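Long-range contact in protein YciF (Escherichia coli, PDB 2GS4), which is a homodimeric stress protein of the ferritin clan with a rubrerythrin-like fold and probably binds metal, its precise function being unresolved: residues Ile6-Phe10 / Leu123-Tyr129. Residues are numbered along the deposited sequence; the frame is centred on the assembly and turned at random.
Sequences IEDVF and LAEQLGY
At one end of the ferritin-like helical bundle, the first turn of helix 6-33 packs on the last turn of helix 95-126 and the turn that follows it. The two helices run antiparallel here, F10 facing L123 (CA-CA 6.4 Å) and E7 facing L127 (7.2 Å); 396 Å² is buried in all. F10 (chi1 t, 180°) contributes most and reaches between the helix and the turn: its CD2 lies 3.6 Å from CB of L123 and its CE2 3.8 Å from CB of A124. L127 (mt) sets both methyls against I6, CD2 3.4 Å and CD1 3.8 Å from CG2 of I6, and CD1 also reaches CB of F10 (3.6 Å). L123 (mt) points toward helix 6-33, its CD1 4.1 Å from CG1 of V9. L136 of helix 130-159 also packs on F10, and V9 of the second subunit on L123, so the contact adjoins the dimer interface. Beyond L127 a Schellman motif ends the helix: G128 takes positive phi (81°), its N bonds to O of E125 (3.1 Å), and N of Y129 to O of A124 (3.0 Å). The chain thereby reverses into helix 130-159, with Y129 as N-cap residue. Y129 (chi1 m) points toward helix 6-33, and its ring presents an edge to the face of F10 in an offset edge-to-face pair (centroids 6.0 Å, planes at 66°). Its hydroxyl also bonds N67, and it closes the contact by donating a hydrogen bond from OH to OE2 of E7, 2.7 Å long.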
ATOM      1  N   ILE A   6      13.786   5.493  14.568  1.00 29.63           N
ATOM      2  CA  ILE A   6      13.210   6.202  13.430  1.00 30.18           C
ATOM      3  C   ILE A   6      13.998   5.779  12.203  1.00 32.69           C
ATOM      4  O   ILE A   6      13.474   5.629  11.100  1.00 35.77           O
ATOM      5  CB  ILE A   6      13.354   7.721  13.639  1.00 31.13           C
ATOM      6  CG1 ILE A   6      12.565   8.138  14.883  1.00 33.30           C
ATOM      7  CG2 ILE A   6      12.907   8.484  12.399  1.00 30.60           C
ATOM      8  CD1 ILE A   6      11.131   7.630  14.905  1.00 32.64           C
ATOM      9  N   GLU A   7      15.280   5.571  12.451  1.00 36.48           N
ATOM     10  CA  GLU A   7      16.234   5.158  11.449  1.00 34.06           C
ATOM     11  C   GLU A   7      15.834   3.804  10.849  1.00 33.51           C
ATOM     12  O   GLU A   7      15.853   3.640   9.627  1.00 26.65           O
ATOM     13  CB  GLU A   7      17.614   5.089  12.106  1.00 43.80           C
ATOM     14  CG  GLU A   7      18.690   5.783  11.320  1.00 59.74           C
ATOM     15  CD  GLU A   7      18.753   5.253   9.917  1.00 52.82           C
ATOM     16  OE1 GLU A   7      18.638   4.020   9.765  1.00 67.70           O
ATOM     17  OE2 GLU A   7      18.917   6.053   8.975  1.00 87.76           O
ATOM     18  N   ASP A   8      15.472   2.837  11.694  1.00 29.34           N
ATOM     19  CA  ASP A   8      15.058   1.524  11.192  1.00 30.82           C
ATOM     20  C   ASP A   8      13.792   1.676  10.350  1.00 29.57           C
ATOM     21  O   ASP A   8      13.657   1.048   9.304  1.00 27.28           O
ATOM     22  CB  ASP A   8      14.741   0.533  12.320  1.00 38.91           C
ATOM     23  CG  ASP A   8      15.945   0.184  13.178  1.00 45.05           C
ATOM     24  OD1 ASP A   8      17.066   0.035  12.646  1.00 41.65           O
ATOM     25  OD2 ASP A   8      15.751   0.030  14.403  1.00 39.45           O
ATOM     26  N   VAL A   9      12.857   2.503  10.820  1.00 27.82           N
ATOM     27  CA  VAL A   9      11.609   2.733  10.091  1.00 27.00           C
ATOM     28  C   VAL A   9      11.938   3.351   8.740  1.00 28.53           C
ATOM     29  O   VAL A   9      11.388   2.951   7.717  1.00 29.41           O
ATOM     30  CB  VAL A   9      10.650   3.698  10.847  1.00 27.30           C
ATOM     31  CG1 VAL A   9       9.434   4.018   9.970  1.00 25.09           C
ATOM     32  CG2 VAL A   9      10.178   3.070  12.150  1.00 24.29           C
ATOM     33  N   PHE A  10      12.833   4.334   8.743  1.00 29.34           N
ATOM     34  CA  PHE A  10      13.225   4.993   7.508  1.00 27.33           C
ATOM     35  C   PHE A  10      13.870   4.029   6.525  1.00 28.63           C
ATOM     36  O   PHE A  10      13.501   4.011   5.344  1.00 29.06           O
ATOM     37  CB  PHE A  10      14.174   6.164   7.790  1.00 27.66           C
ATOM     38  CG  PHE A  10      14.631   6.890   6.544  1.00 27.95           C
ATOM     39  CD1 PHE A  10      15.925   6.727   6.065  1.00 31.21           C
ATOM     40  CD2 PHE A  10      13.762   7.729   5.845  1.00 21.87           C
ATOM     41  CE1 PHE A  10      16.349   7.383   4.901  1.00 28.63           C
ATOM     42  CE2 PHE A  10      14.173   8.384   4.687  1.00 25.72           C
ATOM     43  CZ  PHE A  10      15.474   8.212   4.216  1.00 31.83           C
ATOM     44  N   LEU A 123      10.718  11.960   7.179  1.00 23.36           N
ATOM     45  CA  LEU A 123      11.555  11.152   8.058  1.00 27.04           C
ATOM     46  C   LEU A 123      13.021  11.529   7.860  1.00 31.49           C
ATOM     47  O   LEU A 123      13.749  11.742   8.824  1.00 29.35           O
ATOM     48  CB  LEU A 123      11.355   9.660   7.783  1.00 27.26           C
ATOM     49  CG  LEU A 123       9.990   9.109   8.196  1.00 29.11           C
ATOM     50  CD1 LEU A 123       9.961   7.607   7.965  1.00 29.85           C
ATOM     51  CD2 LEU A 123       9.727   9.418   9.664  1.00 24.82           C
ATOM     52  N   ALA A 124      13.449  11.620   6.607  1.00 31.99           N
ATOM     53  CA  ALA A 124      14.825  11.991   6.316  1.00 29.41           C
ATOM     54  C   ALA A 124      15.119  13.349   6.948  1.00 35.13           C
ATOM     55  O   ALA A 124      16.160  13.530   7.578  1.00 38.84           O
ATOM     56  CB  ALA A 124      15.054  12.046   4.804  1.00 23.06           C
ATOM     57  N   GLU A 125      14.200  14.298   6.791  1.00 30.47           N
ATOM     58  CA  GLU A 125      14.396  15.627   7.367  1.00 32.56           C
ATOM     59  C   GLU A 125      14.535  15.564   8.876  1.00 46.28           C
ATOM     60  O   GLU A 125      15.428  16.183   9.462  1.00 25.46           O
ATOM     61  CB  GLU A 125      13.227  16.542   7.025  1.00 32.32           C
ATOM     62  CG  GLU A 125      13.554  17.543   5.945  1.00 49.29           C
ATOM     63  CD  GLU A 125      12.401  18.473   5.650  1.00 71.64           C
ATOM     64  OE1 GLU A 125      11.349  17.986   5.191  1.00 73.78           O
ATOM     65  OE2 GLU A 125      12.546  19.690   5.883  1.00 62.23           O
ATOM     66  N   GLN A 126      13.643  14.810   9.502  1.00 35.44           N
ATOM     67  CA  GLN A 126      13.643  14.664  10.946  1.00 39.56           C
ATOM     68  C   GLN A 126      14.836  13.880  11.486  1.00 35.33           C
ATOM     69  O   GLN A 126      15.139  13.957  12.676  1.00 31.22           O
ATOM     70  CB  GLN A 126      12.321  14.031  11.390  1.00 32.62           C
ATOM     71  CG  GLN A 126      11.158  15.011  11.342  1.00 41.70           C
ATOM     72  CD  GLN A 126      11.158  15.959  12.529  1.00 52.08           C
ATOM     73  OE1 GLN A 126      10.716  15.602  13.619  1.00 64.71           O
ATOM     74  NE2 GLN A 126      11.670  17.167  12.326  1.00 45.63           N
ATOM     75  N   LEU A 127      15.517  13.129  10.623  1.00 31.36           N
ATOM     76  CA  LEU A 127      16.681  12.366  11.068  1.00 28.96           C
ATOM     77  C   LEU A 127      17.968  13.152  10.820  1.00 33.65           C
ATOM     78  O   LEU A 127      19.061  12.683  11.122  1.00 35.63           O
ATOM     79  CB  LEU A 127      16.741  11.012  10.353  1.00 31.07           C
ATOM     80  CG  LEU A 127      15.726   9.948  10.789  1.00 36.13           C
ATOM     81  CD1 LEU A 127      15.545   8.917   9.687  1.00 42.05           C
ATOM     82  CD2 LEU A 127      16.198   9.285  12.075  1.00 34.93           C
ATOM     83  N   GLY A 128      17.827  14.349  10.267  1.00 29.58           N
ATOM     84  CA  GLY A 128      18.989  15.175   9.996  1.00 36.96           C
ATOM     85  C   GLY A 128      19.719  14.822   8.713  1.00 44.17           C
ATOM     86  O   GLY A 128      20.879  15.201   8.546  1.00 36.30           O
ATOM     87  N   TYR A 129      19.065  14.082   7.819  1.00 34.54           N
ATOM     88  CA  TYR A 129      19.682  13.721   6.540  1.00 47.08           C
ATOM     89  C   TYR A 129      19.264  14.756   5.507  1.00 35.49           C
ATOM     90  O   TYR A 129      18.348  14.530   4.719  1.00 39.08           O
ATOM     91  CB  TYR A 129      19.237  12.335   6.061  1.00 36.79           C
ATOM     92  CG  TYR A 129      19.505  11.225   7.042  1.00 33.02           C
ATOM     93  CD1 TYR A 129      20.439  11.386   8.060  1.00 40.79           C
ATOM     94  CD2 TYR A 129      18.807  10.018   6.971  1.00 34.06           C
ATOM     95  CE1 TYR A 129      20.671  10.384   8.989  1.00 38.62           C
ATOM     96  CE2 TYR A 129      19.028   9.008   7.896  1.00 38.24           C
ATOM     97  CZ  TYR A 129      19.962   9.199   8.905  1.00 38.66           C
ATOM     98  OH  TYR A 129      20.180   8.222   9.849  1.00 45.48           O
TER